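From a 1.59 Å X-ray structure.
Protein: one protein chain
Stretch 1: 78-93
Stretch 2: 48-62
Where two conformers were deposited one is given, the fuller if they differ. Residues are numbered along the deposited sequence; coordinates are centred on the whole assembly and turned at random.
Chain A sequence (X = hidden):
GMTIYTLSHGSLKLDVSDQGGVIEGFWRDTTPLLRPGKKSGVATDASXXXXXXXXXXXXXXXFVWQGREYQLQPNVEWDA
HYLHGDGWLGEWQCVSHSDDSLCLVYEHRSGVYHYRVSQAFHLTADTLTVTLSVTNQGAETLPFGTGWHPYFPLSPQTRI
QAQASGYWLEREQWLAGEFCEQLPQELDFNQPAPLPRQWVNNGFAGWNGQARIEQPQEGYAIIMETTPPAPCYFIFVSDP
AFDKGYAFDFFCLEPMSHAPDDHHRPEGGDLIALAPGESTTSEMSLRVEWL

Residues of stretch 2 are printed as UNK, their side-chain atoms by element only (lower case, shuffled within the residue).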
ATOM      1  N   TRP A  78      -8.681 -14.024  -8.845  1.00 23.80           N
ATOM      2  CA  TRP A  78      -9.286 -14.317  -7.557  1.00 25.42           C
ATOM      3  C   TRP A  78     -10.202 -13.244  -6.962  1.00 26.96           C
ATOM      4  O   TRP A  78     -10.699 -13.449  -5.848  1.00 27.34           O
ATOM      5  CB  TRP A  78      -8.172 -14.654  -6.530  1.00 24.62           C
ATOM      6  CG  TRP A  78      -7.033 -13.697  -6.407  1.00 24.47           C
ATOM      7  CD1 TRP A  78      -5.815 -13.789  -7.041  1.00 26.95           C
ATOM      8  CD2 TRP A  78      -6.950 -12.532  -5.572  1.00 24.15           C
ATOM      9  NE1 TRP A  78      -5.018 -12.764  -6.683  1.00 29.73           N
ATOM     10  CE2 TRP A  78      -5.659 -11.979  -5.764  1.00 27.61           C
ATOM     11  CE3 TRP A  78      -7.826 -11.909  -4.681  1.00 27.78           C
ATOM     12  CZ2 TRP A  78      -5.247 -10.825  -5.148  1.00 29.71           C
ATOM     13  CZ3 TRP A  78      -7.376 -10.735  -4.032  1.00 28.75           C
ATOM     14  CH2 TRP A  78      -6.103 -10.244  -4.256  1.00 31.24           C
ATOM     15  N   ASP A  79     -10.422 -12.138  -7.684  1.00 22.37           N
ATOM     16  CA  ASP A  79     -11.300 -11.032  -7.216  1.00 21.54           C
ATOM     17  C   ASP A  79     -12.177 -10.567  -8.400  1.00 19.04           C
ATOM     18  O   ASP A  79     -11.657 -10.328  -9.526  1.00 20.74           O
ATOM     19  CB  ASP A  79     -10.462  -9.903  -6.643  1.00 20.08           C
ATOM     20  CG  ASP A  79     -11.270  -8.899  -5.779  1.00 23.70           C
ATOM     21  OD1 ASP A  79     -12.477  -8.631  -6.031  1.00 21.14           O
ATOM     22  OD2 ASP A  79     -10.712  -8.474  -4.748  1.00 24.17           O
ATOM     23  N   ALA A  80     -13.488 -10.474  -8.176  1.00 20.27           N
ATOM     24  CA  ALA A  80     -14.422  -9.917  -9.152  1.00 21.75           C
ATOM     25  C   ALA A  80     -14.176  -8.440  -9.428  1.00 20.23           C
ATOM     26  O   ALA A  80     -14.494  -7.934 -10.520  1.00 21.78           O
ATOM     27  CB  ALA A  80     -15.902 -10.128  -8.733  1.00 23.00           C
ATOM     28  N   HIS A  81     -13.606  -7.753  -8.453  1.00 19.13           N
ATOM     29  CA  HIS A  81     -13.314  -6.339  -8.634  1.00 18.16           C
ATOM     30  C   HIS A  81     -11.892  -6.100  -9.072  1.00 18.53           C
ATOM     31  O   HIS A  81     -10.974  -6.688  -8.514  1.00 17.80           O
ATOM     32  CB  HIS A  81     -13.558  -5.545  -7.341  1.00 17.62           C
ATOM     33  CG  HIS A  81     -15.001  -5.308  -7.080  1.00 18.58           C
ATOM     34  ND1 HIS A  81     -15.809  -6.251  -6.474  1.00 18.92           N
ATOM     35  CD2 HIS A  81     -15.813  -4.290  -7.453  1.00 18.83           C
ATOM     36  CE1 HIS A  81     -17.052  -5.802  -6.472  1.00 23.81           C
ATOM     37  NE2 HIS A  81     -17.076  -4.601  -7.020  1.00 20.12           N
ATOM     38  N   TYR A  82     -11.759  -5.202 -10.036  1.00 19.83           N
ATOM     39  CA  TYR A  82     -10.478  -4.576 -10.342  1.00 18.68           C
ATOM     40  C   TYR A  82      -9.906  -4.067  -9.032  1.00 17.22           C
ATOM     41  O   TYR A  82     -10.614  -3.409  -8.246  1.00 18.86           O
ATOM     42  CB  TYR A  82     -10.696  -3.452 -11.328  1.00 19.73           C
ATOM     43  CG  TYR A  82      -9.450  -2.672 -11.692  1.00 20.30           C
ATOM     44  CD1 TYR A  82      -9.052  -1.589 -10.940  1.00 21.77           C
ATOM     45  CD2 TYR A  82      -8.729  -2.976 -12.821  1.00 20.98           C
ATOM     46  CE1 TYR A  82      -7.915  -0.851 -11.294  1.00 22.23           C
ATOM     47  CE2 TYR A  82      -7.593  -2.222 -13.173  1.00 19.69           C
ATOM     48  CZ  TYR A  82      -7.229  -1.169 -12.416  1.00 22.99           C
ATOM     49  OH  TYR A  82      -6.137  -0.371 -12.789  1.00 22.82           O
ATOM     50  N   LEU A  83      -8.640  -4.407  -8.773  1.00 16.68           N
ATOM     51  CA  LEU A  83      -8.018  -4.198  -7.469  1.00 18.09           C
ATOM     52  C   LEU A  83      -6.644  -3.518  -7.579  1.00 17.36           C
ATOM     53  O   LEU A  83      -5.807  -3.990  -8.314  1.00 18.20           O
ATOM     54  CB  LEU A  83      -7.908  -5.594  -6.823  1.00 21.74           C
ATOM     55  CG  LEU A  83      -7.236  -5.720  -5.529  1.00 17.69           C
ATOM     56  CD1 LEU A  83      -7.968  -4.898  -4.395  1.00 21.36           C
ATOM     57  CD2 LEU A  83      -7.074  -7.199  -5.045  1.00 20.12           C
ATOM     58  N   HIS A  84      -6.440  -2.421  -6.823  1.00 18.17           N
ATOM     59  CA  HIS A  84      -5.096  -1.836  -6.556  1.00 18.07           C
ATOM     60  C   HIS A  84      -4.379  -1.334  -7.790  1.00 19.39           C
ATOM     61  O   HIS A  84      -3.157  -1.157  -7.740  1.00 20.84           O
ATOM     62  CB  HIS A  84      -4.202  -2.877  -5.876  1.00 17.95           C
ATOM     63  CG  HIS A  84      -4.629  -3.228  -4.494  1.00 17.20           C
ATOM     64  ND1 HIS A  84      -5.213  -2.319  -3.640  1.00 17.64           N
ATOM     65  CD2 HIS A  84      -4.505  -4.379  -3.796  1.00 18.69           C
ATOM     66  CE1 HIS A  84      -5.449  -2.903  -2.486  1.00 19.96           C
ATOM     67  NE2 HIS A  84      -5.032  -4.159  -2.548  1.00 18.71           N
ATOM     68  N   GLY A  85      -5.118  -1.041  -8.861  1.00 18.27           N
ATOM     69  CA  GLY A  85      -4.465  -0.491 -10.040  1.00 20.06           C
ATOM     70  C   GLY A  85      -3.706  -1.526 -10.858  1.00 17.66           C
ATOM     71  O   GLY A  85      -3.972  -2.718 -10.773  1.00 17.84           O
ATOM     72  N   ASP A  86      -2.742  -1.048 -11.667  1.00 18.72           N
ATOM     73  CA  ASP A  86      -1.978  -1.933 -12.556  1.00 17.84           C
ATOM     74  C   ASP A  86      -0.509  -2.069 -12.194  1.00 17.45           C
ATOM     75  O   ASP A  86       0.143  -2.966 -12.679  1.00 19.30           O
ATOM     76  CB  ASP A  86      -2.061  -1.457 -14.002  1.00 21.56           C
ATOM     77  CG  ASP A  86      -3.414  -0.843 -14.326  1.00 24.84           C
ATOM     78  OD1 ASP A  86      -4.436  -1.612 -14.430  1.00 21.86           O
ATOM     79  OD2 ASP A  86      -3.429   0.424 -14.440  1.00 23.60           O
ATOM     80  N   GLY A  87       0.019  -1.132 -11.439  1.00 19.51           N
ATOM     81  CA  GLY A  87       1.444  -1.135 -11.163  1.00 19.59           C
ATOM     82  C   GLY A  87       1.963  -2.431 -10.573  1.00 19.50           C
ATOM     83  O   GLY A  87       2.979  -2.997 -11.026  1.00 18.99           O
ATOM     84  N   TRP A  88       1.249  -2.911  -9.567  1.00 18.41           N
ATOM     85  CA  TRP A  88       1.630  -4.147  -8.895  1.00 18.52           C
ATOM     86  C   TRP A  88       1.673  -5.393  -9.778  1.00 18.94           C
ATOM     87  O   TRP A  88       2.232  -6.402  -9.359  1.00 18.67           O
ATOM     88  CB  TRP A  88       0.741  -4.394  -7.658  1.00 17.05           C
ATOM     89  CG  TRP A  88      -0.717  -4.705  -7.964  1.00 18.44           C
ATOM     90  CD1 TRP A  88      -1.566  -4.036  -8.826  1.00 17.32           C
ATOM     91  CD2 TRP A  88      -1.493  -5.727  -7.355  1.00 16.26           C
ATOM     92  NE1 TRP A  88      -2.818  -4.612  -8.765  1.00 17.59           N
ATOM     93  CE2 TRP A  88      -2.792  -5.649  -7.883  1.00 17.36           C
ATOM     94  CE3 TRP A  88      -1.226  -6.674  -6.368  1.00 17.23           C
ATOM     95  CZ2 TRP A  88      -3.817  -6.490  -7.466  1.00 15.32           C
ATOM     96  CZ3 TRP A  88      -2.232  -7.522  -5.960  1.00 18.09           C
ATOM     97  CH2 TRP A  88      -3.514  -7.447  -6.517  1.00 18.67           C
ATOM     98  N   LEU A  89       1.028  -5.361 -10.959  1.00 17.66           N
ATOM     99  CA  LEU A  89       0.958  -6.460 -11.874  1.00 19.21           C
ATOM    100  C   LEU A  89       1.881  -6.305 -13.104  1.00 20.10           C
ATOM    101  O   LEU A  89       1.958  -7.204 -13.938  1.00 23.37           O
ATOM    102  CB  LEU A  89      -0.477  -6.637 -12.373  1.00 19.64           C
ATOM    103  CG  LEU A  89      -1.523  -6.836 -11.277  1.00 20.91           C
ATOM    104  CD1 LEU A  89      -2.911  -6.934 -11.934  1.00 19.30           C
ATOM    105  CD2 LEU A  89      -1.195  -8.070 -10.500  1.00 22.24           C
ATOM    106  N   GLY A  90       2.475  -5.153 -13.248  1.00 21.07           N
ATOM    107  CA  GLY A  90       3.259  -4.826 -14.470  1.00 20.94           C
ATOM    108  C   GLY A  90       4.743  -5.018 -14.287  1.00 23.88           C
ATOM    109  O   GLY A  90       5.252  -5.158 -13.152  1.00 21.83           O
ATOM    110  N   GLU A  91       5.452  -5.061 -15.391  1.00 22.17           N
ATOM    111  CA  GLU A  91       6.900  -5.148 -15.331  0.50 23.08           C
ATOM    112  C   GLU A  91       7.514  -3.750 -15.459  1.00 22.97           C
ATOM    113  O   GLU A  91       7.215  -3.014 -16.411  1.00 25.54           O
ATOM    114  CB  GLU A  91       7.430  -6.068 -16.423  0.50 26.33           C
ATOM    115  CG  GLU A  91       7.088  -7.536 -16.235  0.50 27.31           C
ATOM    116  CD  GLU A  91       7.900  -8.403 -17.180  0.50 32.25           C
ATOM    117  OE1 GLU A  91       9.107  -8.601 -16.905  0.50 25.37           O
ATOM    118  OE2 GLU A  91       7.333  -8.854 -18.201  0.50 38.09           O
ATOM    119  N   TRP A  92       8.358  -3.376 -14.498  1.00 20.75           N
ATOM    120  CA  TRP A  92       8.930  -2.033 -14.439  1.00 20.34           C
ATOM    121  C   TRP A  92      10.329  -2.058 -15.029  1.00 22.85           C
ATOM    122  O   TRP A  92      10.937  -3.147 -15.185  1.00 23.93           O
ATOM    123  CB  TRP A  92       8.986  -1.554 -12.997  1.00 19.76           C
ATOM    124  CG  TRP A  92       7.634  -1.391 -12.315  1.00 18.46           C
ATOM    125  CD1 TRP A  92       6.629  -2.332 -12.207  1.00 19.18           C
ATOM    126  CD2 TRP A  92       7.150  -0.208 -11.639  1.00 19.89           C
ATOM    127  NE1 TRP A  92       5.577  -1.808 -11.496  1.00 18.68           N
ATOM    128  CE2 TRP A  92       5.856  -0.507 -11.154  1.00 20.22           C
ATOM    129  CE3 TRP A  92       7.677   1.073 -11.401  1.00 19.44           C
ATOM    130  CZ2 TRP A  92       5.108   0.415 -10.437  1.00 23.15           C
ATOM    131  CZ3 TRP A  92       6.930   1.985 -10.737  1.00 22.22           C
ATOM    132  CH2 TRP A  92       5.652   1.635 -10.212  1.00 21.77           C
ATOM    133  N   GLN A  93      10.849  -0.864 -15.355  1.00 24.25           N
ATOM    134  CA  GLN A  93      12.193  -0.708 -15.883  1.00 24.83           C
ATOM    135  C   GLN A  93      13.011   0.109 -14.914  1.00 24.46           C
ATOM    136  O   GLN A  93      12.566   1.130 -14.407  1.00 25.57           O
ATOM    137  CB  GLN A  93      12.130  -0.011 -17.234  1.00 29.89           C
ATOM    138  CG  GLN A  93      11.673  -0.924 -18.395  1.00 38.82           C
ATOM    139  CD  GLN A  93      10.167  -1.207 -18.437  1.00 54.01           C
ATOM    140  OE1 GLN A  93       9.756  -2.392 -18.481  1.00 57.33           O
ATOM    141  NE2 GLN A  93       9.322  -0.132 -18.429  1.00 43.33           N
ATOM    142  N   UNK A  48       6.084  -5.713  -0.072  1.00 17.79           N
ATOM    143  CA  UNK A  48       5.312  -4.472  -0.268  1.00 18.68           C
ATOM    144  C   UNK A  48       5.059  -4.296  -1.741  1.00 21.67           C
ATOM    145  O   UNK A  48       5.959  -4.521  -2.552  1.00 20.59           O
ATOM    146  c   UNK A  48       6.095  -3.237   0.232  1.00 19.61           C
ATOM    147  s   UNK A  48       5.219  -1.710   0.165  1.00 21.41           S
ATOM    148  N   UNK A  49       3.870  -3.782  -2.106  1.00 18.43           N
ATOM    149  CA  UNK A  49       3.636  -3.417  -3.496  1.00 18.37           C
ATOM    150  C   UNK A  49       2.980  -2.060  -3.594  1.00 17.98           C
ATOM    151  O   UNK A  49       2.305  -1.637  -2.645  1.00 18.82           O
ATOM    152  c   UNK A  49       1.308  -6.096  -2.987  1.00 15.50           C
ATOM    153  c   UNK A  49       2.847  -4.512  -4.266  1.00 18.11           C
ATOM    154  c   UNK A  49       0.049  -6.441  -2.542  1.00 18.05           C
ATOM    155  c   UNK A  49       0.371  -4.148  -4.022  1.00 17.38           C
ATOM    156  c   UNK A  49       1.496  -4.883  -3.708  1.00 15.73           C
ATOM    157  c   UNK A  49      -0.872  -4.519  -3.649  1.00 16.45           C
ATOM    158  c   UNK A  49      -1.052  -5.654  -2.879  1.00 18.66           C
ATOM    159  N   UNK A  50       3.176  -1.371  -4.721  1.00 16.90           N
ATOM    160  CA  UNK A  50       2.660  -0.023  -4.907  1.00 19.07           C
ATOM    161  C   UNK A  50       1.245  -0.082  -5.403  1.00 18.03           C
ATOM    162  O   UNK A  50       0.819  -1.082  -6.028  1.00 17.83           O
ATOM    163  c   UNK A  50       3.561   0.552  -5.994  1.00 19.29           C
ATOM    164  c   UNK A  50       4.084  -1.772  -5.816  1.00 17.74           C
ATOM    165  c   UNK A  50       3.928  -0.654  -6.831  1.00 18.78           C
ATOM    166  N   UNK A  51       0.493   0.964  -5.067  1.00 18.45           N
ATOM    167  CA  UNK A  51      -0.889   1.098  -5.510  1.00 18.17           C
ATOM    168  C   UNK A  51      -0.979   2.318  -6.441  1.00 20.34           C
ATOM    169  O   UNK A  51      -0.797   3.458  -5.988  1.00 22.86           O
ATOM    170  c   UNK A  51      -2.419   0.588  -1.881  1.00 18.94           C
ATOM    171  c   UNK A  51      -1.795   1.289  -4.254  1.00 19.54           C
ATOM    172  c   UNK A  51      -1.853  -1.176  -3.589  1.00 19.26           C
ATOM    173  c   UNK A  51      -1.581   0.247  -3.122  1.00 19.35           C
ATOM    174  N   UNK A  52      -1.197   2.068  -7.729  1.00 19.27           N
ATOM    175  CA  UNK A  52      -1.302   3.136  -8.744  1.00 19.99           C
ATOM    176  C   UNK A  52      -2.069   2.564  -9.932  1.00 19.11           C
ATOM    177  O   UNK A  52      -1.791   1.447 -10.380  1.00 22.23           O
ATOM    178  c   UNK A  52       0.125   3.611  -9.153  1.00 22.37           C
ATOM    179  c   UNK A  52       0.026   4.721 -10.147  1.00 26.57           C
ATOM    180  c   UNK A  52       0.991   2.429  -9.765  1.00 21.47           C
ATOM    181  N   UNK A  53      -3.076   3.292 -10.465  1.00 20.60           N
ATOM    182  CA  UNK A  53      -3.380   4.707 -10.259  1.00 23.02           C
ATOM    183  C   UNK A  53      -4.456   4.992  -9.209  1.00 24.25           C
ATOM    184  O   UNK A  53      -4.964   6.113  -9.121  1.00 26.06           O
ATOM    185  c   UNK A  53      -3.871   5.119 -11.646  1.00 23.85           C
ATOM    186  c   UNK A  53      -3.738   2.770 -11.661  1.00 21.19           C
ATOM    187  c   UNK A  53      -4.634   3.917 -12.110  1.00 22.95           C
ATOM    188  N   UNK A  54      -4.806   3.998  -8.410  1.00 22.38           N
ATOM    189  CA  UNK A  54      -5.562   4.197  -7.162  1.00 21.68           C
ATOM    190  C   UNK A  54      -5.476   2.943  -6.354  1.00 21.55           C
ATOM    191  O   UNK A  54      -4.926   1.930  -6.816  1.00 20.77           O
ATOM    192  c   UNK A  54      -9.308   1.884  -9.793  1.00 22.05           C
ATOM    193  c   UNK A  54      -8.468   2.590  -7.657  1.00 22.17           C
ATOM    194  c   UNK A  54      -9.213   1.717  -8.431  1.00 27.86           C
ATOM    195  c   UNK A  54      -7.027   4.595  -7.410  1.00 23.14           C
ATOM    196  c   UNK A  54      -8.664   2.942 -10.378  1.00 24.92           C
ATOM    197  c   UNK A  54      -7.790   3.626  -8.237  1.00 22.72           C
ATOM    198  c   UNK A  54      -7.922   3.814  -9.596  1.00 24.78           C
ATOM    199  N   UNK A  55      -5.932   3.005  -5.116  1.00 20.70           N
ATOM    200  CA  UNK A  55      -5.844   1.859  -4.226  1.00 19.60           C
ATOM    201  C   UNK A  55      -7.205   1.191  -4.070  1.00 20.31           C
ATOM    202  O   UNK A  55      -8.266   1.851  -4.172  1.00 21.37           O
ATOM    203  c   UNK A  55      -5.367   2.296  -2.859  1.00 22.01           C
ATOM    204  N   UNK A  56      -7.182  -0.107  -3.788  1.00 18.18           N
ATOM    205  CA  UNK A  56      -8.340  -0.889  -3.388  1.00 18.25           C
ATOM    206  C   UNK A  56      -9.292  -1.062  -4.596  1.00 21.46           C
ATOM    207  O   UNK A  56      -8.833  -1.199  -5.729  1.00 20.64           O
ATOM    208  n   UNK A  56      -8.947  -1.877  -0.190  1.00 25.24           N
ATOM    209  c   UNK A  56      -9.004  -0.342  -2.067  1.00 21.43           C
ATOM    210  c   UNK A  56      -9.631  -1.431  -1.232  1.00 22.90           C
ATOM    211  o   UNK A  56     -10.706  -1.918  -1.575  1.00 25.36           O
ATOM    212  N   UNK A  57     -10.591  -1.127  -4.343  1.00 20.15           N
ATOM    213  CA  UNK A  57     -11.587  -1.494  -5.336  1.00 18.43           C
ATOM    214  C   UNK A  57     -12.578  -0.350  -5.539  1.00 20.15           C
ATOM    215  O   UNK A  57     -12.779   0.441  -4.612  1.00 21.14           O
ATOM    216  n   UNK A  57     -10.456  -5.249  -1.526  1.00 22.72           N
ATOM    217  n   UNK A  57      -9.853  -7.346  -2.323  1.00 22.75           N
ATOM    218  c   UNK A  57     -12.331  -4.949  -3.680  1.00 19.91           C
ATOM    219  c   UNK A  57     -12.399  -2.657  -4.769  1.00 19.14           C
ATOM    220  n   UNK A  57     -11.468  -6.129  -3.405  1.00 19.92           N
ATOM    221  c   UNK A  57     -11.568  -3.911  -4.416  1.00 16.66           C
ATOM    222  c   UNK A  57     -10.592  -6.230  -2.412  1.00 20.92           C
ATOM    223  N   UNK A  58     -13.209  -0.301  -6.720  1.00 20.25           N
ATOM    224  CA  UNK A  58     -14.307   0.636  -6.999  1.00 18.93           C
ATOM    225  C   UNK A  58     -15.571  -0.232  -7.122  1.00 20.68           C
ATOM    226  O   UNK A  58     -15.677  -1.030  -8.057  1.00 20.77           O
ATOM    227  c   UNK A  58     -15.299   2.383  -8.484  1.00 23.36           C
ATOM    228  c   UNK A  58     -14.102   1.396  -8.264  1.00 20.63           C
ATOM    229  c   UNK A  58     -12.720   2.144  -8.285  1.00 23.45           C
ATOM    230  N   UNK A  59     -16.468  -0.130  -6.134  1.00 18.64           N
ATOM    231  CA  UNK A  59     -17.611  -1.064  -6.108  1.00 19.90           C
ATOM    232  C   UNK A  59     -18.415  -0.972  -7.370  1.00 20.96           C
ATOM    233  O   UNK A  59     -18.756   0.133  -7.852  1.00 22.08           O
ATOM    234  o   UNK A  59     -18.928   0.349  -4.738  1.00 26.29           O
ATOM    235  c   UNK A  59     -18.431  -0.942  -4.834  1.00 22.18           C
ATOM    236  N   UNK A  60     -18.689  -2.146  -7.940  1.00 20.18           N
ATOM    237  CA  UNK A  60     -19.403  -2.253  -9.203  1.00 21.14           C
ATOM    238  C   UNK A  60     -18.535  -2.197 -10.454  1.00 22.14           C
ATOM    239  O   UNK A  60     -19.036  -2.380 -11.554  1.00 21.61           O
ATOM    240  N   UNK A  61     -17.242  -1.960 -10.275  1.00 21.09           N
ATOM    241  CA  UNK A  61     -16.275  -1.835 -11.386  1.00 21.09           C
ATOM    242  C   UNK A  61     -16.728  -0.763 -12.378  1.00 23.64           C
ATOM    243  O   UNK A  61     -16.591  -0.912 -13.583  1.00 22.28           O
ATOM    244  n   UNK A  61     -15.494  -5.431 -11.571  1.00 22.37           N
ATOM    245  o   UNK A  61     -14.248  -3.740 -10.713  1.00 20.96           O
ATOM    246  c   UNK A  61     -16.096  -3.164 -12.114  1.00 20.63           C
ATOM    247  c   UNK A  61     -15.208  -4.135 -11.389  1.00 22.21           C
ATOM    248  N   UNK A  62     -17.280   0.315 -11.841  1.00 22.48           N
ATOM    249  CA  UNK A  62     -17.675   1.463 -12.655  1.00 22.77           C
ATOM    250  C   UNK A  62     -17.722   2.743 -11.846  1.00 23.25           C
ATOM    251  O   UNK A  62     -17.788   2.722 -10.601  1.00 22.93           O
ATOM    252  c   UNK A  62     -21.371   3.922 -11.419  1.00 26.19           C
ATOM    253  c   UNK A  62     -18.997   1.203 -13.394  1.00 26.94           C
ATOM    254  n   UNK A  62     -21.106   2.853 -12.161  1.00 28.45           N
ATOM    255  n   UNK A  62     -21.428   3.832 -10.084  1.00 26.13           N
ATOM    256  c   UNK A  62     -20.138   0.611 -12.585  1.00 28.01           C
ATOM    257  c   UNK A  62     -20.726   1.540 -11.594  1.00 28.26           C
ATOM    258  n   UNK A  62     -21.602   5.080 -12.007  1.00 26.32           N
TER
HETATM  259  O   HOH W   1      -0.545  -0.885  -8.324  1.00 20.09           O
HETATM  260  O   HOH W   2     -12.833  -2.182  -8.770  1.00 21.82           O

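Position 48 carries one carbon and then a sulfur, the side chain of cysteine; Cys48 lies out of reach of stretch 1.

Position 49 has one carbon followed by a ring of six carbons and no oxygen: Phe49. Its flat ring forms an offset stack with the six-membered ring of Trp88, planes 24° apart, and Phe49 CE1 lies 3.5 Å from Trp88 CE3. The edge of the same ring meets His84.

At position 50 three carbons close a ring onto the backbone nitrogen, so this is Pro50. Its CG packs 3.9 Å from Trp92 CZ2, a compact apolar surface against an indole.

Position 51 bears four carbons forked at the second, which means leucine. Leu51 CD2 sits over one face of the His84 imidazole, 3.5 Å from His84 ND1, in a CH-pi contact.

Position 52 has one carbon carrying two more: Val52. Its carbonyl accepts from the backbone, with Asp86 N at 3.0 Å from Val52 O and a weak bond from Gly87 N to Val52 O at 3.3 Å. A CB on Gly85 would clash with that oxygen, and one on Gly87 with Val52 CG1, so both glycines fit closely here.

Three carbons again return to the nitrogen at position 53, giving Pro53. The peptide bond before it is cis, a form proline tolerates best, and Pro53 CD approaches Asp86 OD2 at 3.6 Å.

Position 54, one carbon and a six-carbon ring, is Phe54. Its CZ touches Tyr82 CE1 at 3.4 Å, the two rings lying obliquely.

A single carbon marks position 55 as Ala55, pointing away from stretch 1.

Position 56 has two carbons, the second bearing one oxygen and one nitrogen: Asn56. Its backbone grips His84 twice: His84 N donates to Asn56 O (2.9 Å), and Asn56 N donates to His84 ND1 (3.0 Å). Asn56 OD1 accepts the backbone N of position 57 at 2.9 Å.

Position 57 runs through three carbons and a nitrogen to a carbon with two nitrogens, which is arginine. Arg57 NE and Arg57 NH2 each donate to Asp79 OD2 at 2.8 Å, a salt bridge, while Leu83 CD1 covers one face of the guanidinium.

One carbon carrying two at position 58 gives Val58, which contributes mainly its backbone.

Position 59, a carbon and an oxygen, is Ser59, directed away.

Position 60 has no side chain: Gly60, whose phi of 88° suits glycine. Gly60 N donates to His81 NE2 (3.1 Å).

Position 61 has two carbons, the second bearing one oxygen and one nitrogen: Asn61. It uses both, accepting from Tyr82 N at Asn61 OD1 (3.0 Å) and donating from Asn61 ND2 to Ala80 O (2.9 Å).

Position 62 has three carbons, a nitrogen and a carbon carrying two nitrogens, hence Arg62, which is out of reach.

The contact thus joins aromatic packing around Phe49 to a polar half centred on Arg57 and Asn61. Backbone bonds at His84 and Asp86 link these regions, and two waters bridge the stretches, one joining His84 O to Val52 N, the other Tyr82 O to Val58 N.

Stretch 2, residues 48-62: CFPLVPFANRVSGNR
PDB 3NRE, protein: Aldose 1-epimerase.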